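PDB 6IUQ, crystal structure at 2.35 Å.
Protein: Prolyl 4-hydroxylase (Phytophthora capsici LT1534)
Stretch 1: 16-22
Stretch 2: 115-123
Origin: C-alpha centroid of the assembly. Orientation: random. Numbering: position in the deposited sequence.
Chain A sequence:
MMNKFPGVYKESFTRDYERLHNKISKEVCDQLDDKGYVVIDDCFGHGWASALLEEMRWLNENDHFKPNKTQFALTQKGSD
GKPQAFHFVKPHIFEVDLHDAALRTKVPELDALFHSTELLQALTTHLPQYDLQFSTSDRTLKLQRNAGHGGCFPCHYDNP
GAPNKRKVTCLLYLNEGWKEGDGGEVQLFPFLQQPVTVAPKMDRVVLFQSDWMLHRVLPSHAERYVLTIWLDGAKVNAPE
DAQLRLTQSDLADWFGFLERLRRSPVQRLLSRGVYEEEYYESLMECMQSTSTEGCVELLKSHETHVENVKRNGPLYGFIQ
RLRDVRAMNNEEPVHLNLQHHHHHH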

# COMPACT_ATOMS: atom_id res chain seq x y z
N ASP A 16 15.04 17.71 -4.89
CA ASP A 16 15.99 17.52 -3.79
C ASP A 16 16.18 16.05 -3.41
O ASP A 16 15.62 15.58 -2.41
CB ASP A 16 15.55 18.32 -2.55
CG ASP A 16 16.71 18.61 -1.60
OD1 ASP A 16 17.77 17.93 -1.71
OD2 ASP A 16 16.58 19.51 -0.73
N TYR A 17 17.00 15.35 -4.20
CA TYR A 17 17.26 13.93 -4.03
C TYR A 17 17.82 13.56 -2.68
O TYR A 17 17.49 12.52 -2.14
CB TYR A 17 18.25 13.44 -5.08
CG TYR A 17 17.78 13.47 -6.51
CD1 TYR A 17 16.62 12.81 -6.91
CD2 TYR A 17 18.54 14.13 -7.49
CE1 TYR A 17 16.22 12.81 -8.23
CE2 TYR A 17 18.14 14.14 -8.81
CZ TYR A 17 16.98 13.47 -9.18
OH TYR A 17 16.58 13.48 -10.50
N GLU A 18 18.71 14.39 -2.15
CA GLU A 18 19.32 14.13 -0.86
C GLU A 18 18.30 14.21 0.28
O GLU A 18 18.35 13.41 1.22
CB GLU A 18 20.47 15.11 -0.61
CG GLU A 18 20.90 15.18 0.85
CD GLU A 18 22.29 15.77 1.05
OE1 GLU A 18 22.82 16.38 0.09
OE2 GLU A 18 22.84 15.60 2.16
N ARG A 19 17.38 15.16 0.21
CA ARG A 19 16.29 15.24 1.18
C ARG A 19 15.54 13.90 1.19
O ARG A 19 15.30 13.32 2.25
CB ARG A 19 15.35 16.41 0.86
CG ARG A 19 14.13 16.49 1.77
CD ARG A 19 13.07 17.47 1.26
NE ARG A 19 11.95 17.58 2.19
CZ ARG A 19 11.50 18.72 2.71
NH1 ARG A 19 12.08 19.87 2.38
NH2 ARG A 19 10.49 18.71 3.56
N LEU A 20 15.21 13.42 -0.00
CA LEU A 20 14.47 12.17 -0.15
C LEU A 20 15.24 11.03 0.47
O LEU A 20 14.71 10.27 1.29
CB LEU A 20 14.18 11.90 -1.62
CG LEU A 20 13.41 10.64 -1.97
CD1 LEU A 20 12.21 10.47 -1.03
CD2 LEU A 20 12.97 10.71 -3.43
N HIS A 21 16.51 10.92 0.10
CA HIS A 21 17.35 9.88 0.67
C HIS A 21 17.41 9.98 2.20
O HIS A 21 17.31 8.96 2.89
CB HIS A 21 18.76 9.95 0.09
CG HIS A 21 19.55 8.69 0.32
ND1 HIS A 21 20.22 8.45 1.50
CD2 HIS A 21 19.73 7.60 -0.46
CE1 HIS A 21 20.80 7.26 1.43
NE2 HIS A 21 20.52 6.73 0.25
N ASN A 22 17.56 11.19 2.73
CA ASN A 22 17.64 11.34 4.19
C ASN A 22 16.30 11.07 4.88
O ASN A 22 16.27 10.65 6.04
CB ASN A 22 18.15 12.73 4.57
CG ASN A 22 19.59 12.96 4.14
OD1 ASN A 22 20.35 12.01 3.93
ND2 ASN A 22 19.98 14.22 4.02
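Stretch 2, residues 115-123: HSTELLQAL

Stretch 2 packs its first helical turns against the opening turns of the stretch 1 helix; residues in contact are at least 96 positions apart in the chain. In stretch 1, Asp-16 is the N-cap of a helix that runs from Tyr-17 through Asn-22 and beyond; its OD1 accepts a weak capping bond from Arg-19 N at 3.4 Å. In stretch 2, Ser-116 leaves helical geometry after a preceding helix (phi/psi -64/140°), Thr-117 takes the N-cap position without a capping bond from its side chain, and a new helix starts at Glu-118 and continues past Leu-123. The two helices run in broadly the same direction, with 33° between their N-to-C axes (signed crossing angle -33°) and a closest axial approach of 9.1 Å. The backbones are nearest at His-21 and Glu-118, whose CA atoms are 5.2 Å apart.

Glu-118 and His-21 cover the most surface, followed by Tyr-17. Glu-118 points its CA-to-CB bond toward stretch 1, and its side chain folds along the first helical turn there: CG lies 3.3 Å from Tyr-17 O, CB lies 4.1 Å from Leu-20 CG, and CG lies 3.8 Å from His-21 CB. Tyr-17 O is already engaged within its own helix, accepting from His-21 N at 2.9 Å. The bent Glu-118 side chain, with chi2 at 61° and chi3 at 43°, brings OE1 back to Ser-116, whose OG donates a hydrogen bond to it at 2.8 Å. The same oxygen, Glu-118 OE1, lies 3.5 Å from Tyr-17 CD1.

Tyr-17, chi1 in the m well, reaches back beside the turn that precedes the second helix, placing CE1 4.0 Å from Ser-116 CB. Leu-20, one helical turn on from Tyr-17 and buried, backs the contact beneath Glu-118.

The CA-to-CB bond of His-21 points sideways to stretch 2, chi1 is t, and the imidazole extends along the start of the second helix. His-21 CD2 is 3.8 Å from Glu-118 O, a carbonyl that accepts from Ala-122 N at 3.0 Å. At the far end of the ring, His-21 NE2 lies 4.1 Å from Gln-121 CB, which sits at the ring edge, and 4.4 Å from Ala-122 CB. Gln-121 NE2 is turned to its own stretch, donating to Thr-117 OG1 at 2.8 Å. No hydrogen bond joins the two stretches; the 340 Å² buried between them rests on van der Waals packing.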

# COMPACT_ATOMS: atom_id res chain seq x y z
N HIS A 115 13.03 7.77 -12.60
CA HIS A 115 14.42 7.34 -12.72
C HIS A 115 15.19 7.44 -11.42
O HIS A 115 16.30 6.94 -11.30
CB HIS A 115 15.12 8.18 -13.80
CG HIS A 115 14.79 7.76 -15.19
ND1 HIS A 115 14.03 8.52 -16.04
CD2 HIS A 115 15.11 6.63 -15.88
CE1 HIS A 115 13.90 7.90 -17.20
NE2 HIS A 115 14.55 6.75 -17.13
N SER A 116 14.60 8.10 -10.43
CA SER A 116 15.27 8.20 -9.14
C SER A 116 15.43 6.84 -8.48
O SER A 116 14.54 5.99 -8.53
CB SER A 116 14.49 9.15 -8.23
OG SER A 116 14.87 8.94 -6.89
N THR A 117 16.59 6.62 -7.85
CA THR A 117 16.84 5.37 -7.14
C THR A 117 17.07 5.57 -5.65
O THR A 117 17.58 4.67 -4.98
CB THR A 117 18.07 4.63 -7.69
OG1 THR A 117 19.22 5.48 -7.57
CG2 THR A 117 17.85 4.22 -9.12
N GLU A 118 16.71 6.76 -5.15
CA GLU A 118 16.96 7.08 -3.74
C GLU A 118 16.24 6.10 -2.83
O GLU A 118 16.82 5.56 -1.88
CB GLU A 118 16.55 8.52 -3.44
CG GLU A 118 17.70 9.52 -3.57
CD GLU A 118 18.28 9.56 -4.98
OE1 GLU A 118 17.48 9.56 -5.95
OE2 GLU A 118 19.53 9.60 -5.12
N LEU A 119 14.98 5.83 -3.15
CA LEU A 119 14.17 4.91 -2.39
C LEU A 119 14.78 3.51 -2.41
O LEU A 119 14.95 2.89 -1.36
CB LEU A 119 12.75 4.90 -2.94
CG LEU A 119 11.62 4.23 -2.17
CD1 LEU A 119 11.66 4.59 -0.67
CD2 LEU A 119 10.32 4.70 -2.81
N LEU A 120 15.12 3.03 -3.60
CA LEU A 120 15.75 1.73 -3.76
C LEU A 120 17.06 1.65 -2.99
O LEU A 120 17.33 0.64 -2.37
CB LEU A 120 16.00 1.43 -5.25
CG LEU A 120 14.81 0.82 -6.01
CD1 LEU A 120 15.05 0.78 -7.50
CD2 LEU A 120 14.55 -0.58 -5.49
N GLN A 121 17.85 2.72 -3.01
CA GLN A 121 19.15 2.72 -2.33
C GLN A 121 18.98 2.62 -0.82
O GLN A 121 19.61 1.79 -0.18
CB GLN A 121 19.96 3.97 -2.68
CG GLN A 121 20.62 3.99 -4.06
CD GLN A 121 21.36 5.30 -4.36
OE1 GLN A 121 22.13 5.81 -3.54
NE2 GLN A 121 21.11 5.86 -5.54
N ALA A 122 18.13 3.47 -0.24
CA ALA A 122 17.93 3.47 1.21
C ALA A 122 17.43 2.13 1.67
O ALA A 122 18.00 1.54 2.59
CB ALA A 122 16.96 4.56 1.63
N LEU A 123 16.39 1.63 1.01
CA LEU A 123 15.83 0.34 1.41
C LEU A 123 16.83 -0.80 1.26
O LEU A 123 16.95 -1.64 2.15
CB LEU A 123 14.54 0.04 0.62
CG LEU A 123 13.38 0.97 1.02
CD1 LEU A 123 12.24 0.96 0.01
CD2 LEU A 123 12.87 0.64 2.44